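Local coordinates for protein racemase, putative (Roseobacter denitrificans, PDB 3TCS) that binds magnesium and D-alanine in a TIM-barrel pocket and is probably a metal-dependent racemase or hydro-lyase of the enolase superfamily, at residues 141-146 with 167-172; 204-209 with 228-233. All coordinates share one frame; numbering follows the deposited sequence.

Interaction 1: residues 141-146 with 167-172; sequences MKRDIT and KVRAGA. With DAL (D-alanine), chain L.
Arg143 sets CG beside its own backbone N (chi1 -83°) and runs straight on from CG to NE, which carries its guanidinium across the side chain of Arg169 at about a right angle. Arg169 instead bends at chi2 (-73°), turning its guanidinium toward D-alanine. Arg143 NE donates to Gly171 O (2.8 Å) and to Ala170 O (3.2 Å) in the loop after the strand. NE stands above both carbonyl planes, and its bond to Gly171 O is bent (131°). Arg143 NH2 adds a second bond to Ala170 O, at 3.1 Å. The two oxygens meet the guanidinium at its edge and hold it from turning. Arg169 CB sits over one of its faces, 3.7 Å from Arg143 CZ. A water links the backbones, accepting from Arg169 N and donating to Lys142 O. Nearer the ligand, Met141 SD lies 3.5 Å from Arg169 NH2, and both side chains touch the D-alanine methyl. Arg169 NE is held by Ser140 O. Lys167 NZ lies 2.8 Å from the D-alanine N and is also salt-bridged to Glu333. Lys167 and Arg169, with one residue between them, form a Lys-x-Arg pair at the C-terminal end of a barrel strand, consistent with a pocket-lining position in the mandelate racemase group.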
loop_
_atom_site.group_PDB
_atom_site.type_symbol
_atom_site.label_atom_id
_atom_site.label_comp_id
_atom_site.label_asym_id
_atom_site.label_seq_id
_atom_site.Cartn_x
_atom_site.Cartn_y
_atom_site.Cartn_z
ATOM N N MET B 141 3.338 25.189 0.660
ATOM C CA MET B 141 3.572 23.881 1.271
ATOM C C MET B 141 4.110 23.978 2.697
ATOM O O MET B 141 4.117 22.994 3.437
ATOM C CB MET B 141 4.591 23.096 0.439
ATOM C CG MET B 141 4.246 22.946 -1.024
ATOM S SD MET B 141 2.764 21.974 -1.271
ATOM C CE MET B 141 2.174 22.654 -2.821
ATOM N N LYS B 142 4.551 25.170 3.077
ATOM C CA LYS B 142 5.153 25.392 4.385
ATOM C C LYS B 142 4.264 25.628 5.596
ATOM O O LYS B 142 3.177 26.191 5.499
ATOM C CB LYS B 142 6.141 26.555 4.290
ATOM C CG LYS B 142 7.318 26.302 3.364
ATOM C CD LYS B 142 8.208 27.533 3.273
ATOM C CE LYS B 142 9.481 27.244 2.493
ATOM N NZ LYS B 142 10.380 28.429 2.437
ATOM N N ARG B 143 4.768 25.179 6.742
ATOM C CA ARG B 143 4.129 25.365 8.035
ATOM C C ARG B 143 5.137 26.116 8.901
ATOM O O ARG B 143 4.776 26.787 9.868
ATOM C CB ARG B 143 3.781 24.026 8.679
ATOM C CG ARG B 143 2.475 23.460 8.178
ATOM C CD ARG B 143 2.005 22.303 9.027
ATOM N NE ARG B 143 0.654 21.913 8.647
ATOM C CZ ARG B 143 0.350 21.241 7.544
ATOM N NH1 ARG B 143 1.304 20.864 6.701
ATOM N NH2 ARG B 143 -0.916 20.972 7.267
ATOM N N ASP B 144 6.410 25.997 8.536
ATOM C CA ASP B 144 7.478 26.678 9.260
ATOM C C ASP B 144 7.700 28.050 8.637
ATOM O O ASP B 144 8.819 28.423 8.289
ATOM C CB ASP B 144 8.776 25.869 9.209
ATOM C CG ASP B 144 9.115 25.396 7.814
ATOM O OD1 ASP B 144 9.182 26.235 6.891
ATOM O OD2 ASP B 144 9.315 24.175 7.638
ATOM N N ILE B 145 6.608 28.780 8.466
ATOM C CA ILE B 145 6.647 30.126 7.918
ATOM C C ILE B 145 5.570 30.856 8.700
ATOM O O ILE B 145 4.473 30.337 8.880
ATOM C CB ILE B 145 6.331 30.147 6.396
ATOM C CG1 ILE B 145 6.463 31.575 5.864
ATOM C CG2 ILE B 145 4.936 29.597 6.131
ATOM C CD1 ILE B 145 6.187 31.716 4.378
ATOM N N THR B 146 5.887 32.041 9.200
ATOM C CA THR B 146 4.912 32.787 9.978
ATOM C C THR B 146 3.771 33.275 9.096
ATOM O O THR B 146 3.940 33.461 7.889
ATOM C CB THR B 146 5.549 34.015 10.650
ATOM O OG1 THR B 146 5.979 34.933 9.639
ATOM C CG2 THR B 146 6.746 33.605 11.499
ATOM N N LYS B 167 -3.816 28.780 -1.208
ATOM C CA LYS B 167 -3.967 27.762 -0.174
ATOM C C LYS B 167 -2.785 27.790 0.797
ATOM O O LYS B 167 -1.626 27.840 0.383
ATOM C CB LYS B 167 -4.091 26.358 -0.785
ATOM C CG LYS B 167 -4.452 25.291 0.265
ATOM C CD LYS B 167 -4.875 23.956 -0.354
ATOM C CE LYS B 167 -3.687 23.108 -0.796
ATOM N NZ LYS B 167 -4.153 21.829 -1.436
ATOM N N VAL B 168 -3.086 27.768 2.091
ATOM C CA VAL B 168 -2.056 27.774 3.117
ATOM C C VAL B 168 -2.268 26.556 4.012
ATOM O O VAL B 168 -3.170 25.755 3.763
ATOM C CB VAL B 168 -2.097 29.076 3.963
ATOM C CG1 VAL B 168 -1.827 30.275 3.068
ATOM C CG2 VAL B 168 -3.443 29.214 4.662
ATOM N N ARG B 169 -1.450 26.422 5.051
ATOM C CA ARG B 169 -1.533 25.265 5.943
ATOM C C ARG B 169 -2.062 25.562 7.338
ATOM O O ARG B 169 -1.780 26.616 7.911
ATOM C CB ARG B 169 -0.148 24.623 6.085
ATOM C CG ARG B 169 0.539 24.316 4.762
ATOM C CD ARG B 169 -0.096 23.123 4.062
ATOM N NE ARG B 169 0.040 23.218 2.610
ATOM C CZ ARG B 169 -0.310 22.258 1.759
ATOM N NH1 ARG B 169 -0.808 21.115 2.209
ATOM N NH2 ARG B 169 -0.189 22.454 0.456
ATOM N N ALA B 170 -2.807 24.601 7.878
ATOM C CA ALA B 170 -3.374 24.691 9.219
ATOM C C ALA B 170 -2.790 23.541 10.034
ATOM O O ALA B 170 -2.374 22.527 9.472
ATOM C CB ALA B 170 -4.903 24.566 9.164
ATOM N N GLY B 171 -2.756 23.708 11.353
ATOM C CA GLY B 171 -2.232 22.681 12.235
ATOM C C GLY B 171 -0.836 22.196 11.902
ATOM O O GLY B 171 -0.070 22.878 11.219
ATOM N N ALA B 172 -0.500 21.016 12.414
ATOM C CA ALA B 172 0.796 20.398 12.164
ATOM C C ALA B 172 0.531 19.144 11.336
ATOM O O ALA B 172 -0.460 18.448 11.563
ATOM C CB ALA B 172 1.472 20.032 13.479
HETATM N N DAL L . -2.649 19.456 -1.293
HETATM C CA DAL L . -1.409 19.760 -0.555
HETATM C CB DAL L . -0.278 20.081 -1.521
HETATM C C DAL L . -1.020 18.587 0.279
HETATM O O DAL L . -1.757 18.179 1.117
HETATM O O HOH W 1 1.125 28.035 5.600
#

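Interaction 2: residues 204-209 with 228-233; sequences IDANSC and CHFEEP. With MG (magnesium ion), chain J; DAL (D-alanine), chain L.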
loop_
_atom_site.group_PDB
_atom_site.type_symbol
_atom_site.label_atom_id
_atom_site.label_comp_id
_atom_site.label_asym_id
_atom_site.label_seq_id
_atom_site.Cartn_x
_atom_site.Cartn_y
_atom_site.Cartn_z
ATOM N N ILE B 204 -7.432 26.170 2.650
ATOM C CA ILE B 204 -6.515 25.783 3.710
ATOM C C ILE B 204 -6.433 24.257 3.729
ATOM O O ILE B 204 -7.371 23.574 3.316
ATOM C CB ILE B 204 -6.959 26.356 5.080
ATOM C CG1 ILE B 204 -5.747 26.450 6.010
ATOM C CG2 ILE B 204 -8.050 25.489 5.690
ATOM C CD1 ILE B 204 -5.948 27.378 7.202
ATOM N N ASP B 205 -5.301 23.727 4.182
ATOM C CA ASP B 205 -5.081 22.282 4.215
ATOM C C ASP B 205 -4.524 21.921 5.587
ATOM O O ASP B 205 -3.504 22.469 6.001
ATOM C CB ASP B 205 -4.063 21.902 3.130
ATOM C CG ASP B 205 -4.059 20.417 2.811
ATOM O OD1 ASP B 205 -4.329 19.602 3.718
ATOM O OD2 ASP B 205 -3.766 20.075 1.644
ATOM N N ALA B 206 -5.180 21.004 6.292
ATOM C CA ALA B 206 -4.729 20.615 7.631
ATOM C C ALA B 206 -3.905 19.330 7.657
ATOM O O ALA B 206 -3.436 18.903 8.714
ATOM C CB ALA B 206 -5.931 20.478 8.561
ATOM N N ASN B 207 -3.745 18.714 6.493
ATOM C CA ASN B 207 -2.976 17.483 6.353
ATOM C C ASN B 207 -3.143 16.461 7.479
ATOM O O ASN B 207 -2.171 16.077 8.128
ATOM C CB ASN B 207 -1.493 17.829 6.158
ATOM C CG ASN B 207 -1.222 18.478 4.803
ATOM O OD1 ASN B 207 -1.226 17.807 3.763
ATOM N ND2 ASN B 207 -1.007 19.788 4.808
ATOM N N SER B 208 -4.386 16.033 7.705
ATOM C CA SER B 208 -4.723 15.020 8.710
ATOM C C SER B 208 -4.417 15.355 10.168
ATOM O O SER B 208 -4.269 14.456 10.995
ATOM C CB SER B 208 -4.026 13.698 8.363
ATOM O OG SER B 208 -4.520 13.147 7.155
ATOM N N CYS B 209 -4.363 16.633 10.506
ATOM C CA CYS B 209 -4.031 17.009 11.874
ATOM C C CYS B 209 -5.087 16.865 12.970
ATOM O O CYS B 209 -4.778 16.421 14.076
ATOM C CB CYS B 209 -3.526 18.452 11.892
ATOM S SG CYS B 209 -3.213 19.110 13.559
ATOM N N CYS B 228 -13.208 29.031 1.377
ATOM C CA CYS B 228 -14.144 28.175 0.649
ATOM C C CYS B 228 -13.677 26.737 0.473
ATOM O O CYS B 228 -14.346 25.954 -0.196
ATOM C CB CYS B 228 -14.396 28.766 -0.735
ATOM S SG CYS B 228 -12.909 28.806 -1.776
ATOM N N HIS B 229 -12.566 26.374 1.105
ATOM C CA HIS B 229 -12.005 25.040 0.915
ATOM C C HIS B 229 -11.222 24.602 2.161
ATOM O O HIS B 229 -10.249 25.241 2.538
ATOM C CB HIS B 229 -11.118 25.147 -0.339
ATOM C CG HIS B 229 -10.367 23.908 -0.703
ATOM N ND1 HIS B 229 -10.515 23.296 -1.928
ATOM C CD2 HIS B 229 -9.351 23.264 -0.083
ATOM C CE1 HIS B 229 -9.616 22.337 -2.052
ATOM N NE2 HIS B 229 -8.894 22.297 -0.947
ATOM N N PHE B 230 -11.677 23.527 2.805
ATOM C CA PHE B 230 -11.047 22.988 4.015
ATOM C C PHE B 230 -10.569 21.574 3.687
ATOM O O PHE B 230 -11.351 20.615 3.686
ATOM C CB PHE B 230 -12.072 22.972 5.161
ATOM C CG PHE B 230 -11.488 22.654 6.519
ATOM C CD1 PHE B 230 -10.112 22.578 6.714
ATOM C CD2 PHE B 230 -12.329 22.460 7.609
ATOM C CE1 PHE B 230 -9.583 22.312 7.982
ATOM C CE2 PHE B 230 -11.817 22.195 8.878
ATOM C CZ PHE B 230 -10.442 22.121 9.067
ATOM N N GLU B 231 -9.272 21.450 3.422
ATOM C CA GLU B 231 -8.697 20.173 3.020
ATOM C C GLU B 231 -8.123 19.268 4.103
ATOM O O GLU B 231 -7.408 19.720 5.003
ATOM C CB GLU B 231 -7.620 20.431 1.961
ATOM C CG GLU B 231 -7.119 19.189 1.241
ATOM C CD GLU B 231 -6.275 19.542 0.024
ATOM O OE1 GLU B 231 -6.524 20.611 -0.571
ATOM O OE2 GLU B 231 -5.386 18.750 -0.350
ATOM N N GLU B 232 -8.446 17.981 3.979
ATOM C CA GLU B 232 -7.969 16.929 4.876
ATOM C C GLU B 232 -7.959 17.343 6.345
ATOM O O GLU B 232 -6.911 17.369 6.997
ATOM C CB GLU B 232 -6.566 16.504 4.435
ATOM C CG GLU B 232 -6.164 15.111 4.873
ATOM C CD GLU B 232 -4.836 14.687 4.266
ATOM O OE1 GLU B 232 -4.722 14.725 3.025
ATOM O OE2 GLU B 232 -3.913 14.319 5.026
ATOM N N PRO B 233 -9.138 17.666 6.892
ATOM C CA PRO B 233 -9.225 18.079 8.293
ATOM C C PRO B 233 -8.793 17.009 9.292
ATOM O O PRO B 233 -8.147 17.319 10.294
ATOM C CB PRO B 233 -10.696 18.454 8.452
ATOM C CG PRO B 233 -11.384 17.554 7.470
ATOM C CD PRO B 233 -10.471 17.635 6.267
HETATM MG MG MG J . -3.629 18.327 0.543
HETATM N N DAL L . -2.649 19.456 -1.293
HETATM C CA DAL L . -1.409 19.760 -0.555
HETATM C CB DAL L . -0.278 20.081 -1.521
HETATM C C DAL L . -1.020 18.587 0.279
HETATM O O DAL L . -1.757 18.179 1.117
HETATM O O HOH W 2 -4.011 17.325 2.348
#
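Ile204 and Asp205 pair in parallel with Phe230 and Glu231 at the end of two neighbouring barrel strands. The apolar side is tightly packed. Ile204 and Phe230 point the same way, with Ile204 CG2 3.7 Å from Phe230 CD1, and helix 212-224 packs against both through Leu222. Pro233 CB rests over one face of the Phe230 ring, offset toward its rim. Between the strands, Ile204 N donates to His229 O, and Ile204 O accepts from Glu231 N at 2.9 Å. Ala206 N continues the series to Glu231 O.

The other face of the sheet is polar, held by magnesium, D-alanine and water and less by direct side-chain packing. Asp205 and Glu231 both set CG anti to the backbone N (chi1 -164° and -168°), which sends both carboxylates to the metal. Asp205 OD2 binds magnesium at 2.1 Å, and Glu231 OE2 binds magnesium at 2.0 Å. D-alanine N and O, a water and Glu257 complete the site. Glu231 OE1 meets Lys167 and also His229 NE2, whose bond is nearly straight (172°) and lies in the ring plane. Asp205 OD1 accepts from Asn207 N in an Asx turn.

Glu232 ties the loops together. Glu232 OE2 takes a short bond of 2.5 Å from Ser208 OG. The metal-bound water lies within hydrogen-bonding distance of Glu232 OE1 and Asp205 OD1 and can probably donate to them. Replacing Glu232 with an alanine would probably leave the Ser208 hydroxyl without this acceptor and the metal-bound water less firmly placed. Ser208 N also bonds Glu232 O. The whole is a beta-alpha-beta unit carrying two ligands of the magnesium site of the enolase-superfamily barrel.

The two contacts sit side by side on one sheet, since strands 165-169 and 201-205 are neighbours. Their centres are about 11 Å apart. Ala170 N probably donates to Asp205 O at 2.9 Å, joining the backbone of interaction 1 to that of interaction 2. A salt bridge makes the second tie, Lys167 NZ to Glu231 OE1 at 2.8 Å. The lysine thus stands between the amine of D-alanine and the Glu231 oxygen that does not bind magnesium. The side chain of Arg169 comes within about 3 Å of that of Asp205, nearest atoms. Interaction 2 supplies metal ligands, while interaction 1 lines another part of the D-alanine pocket with Met141, Lys167 and Arg169.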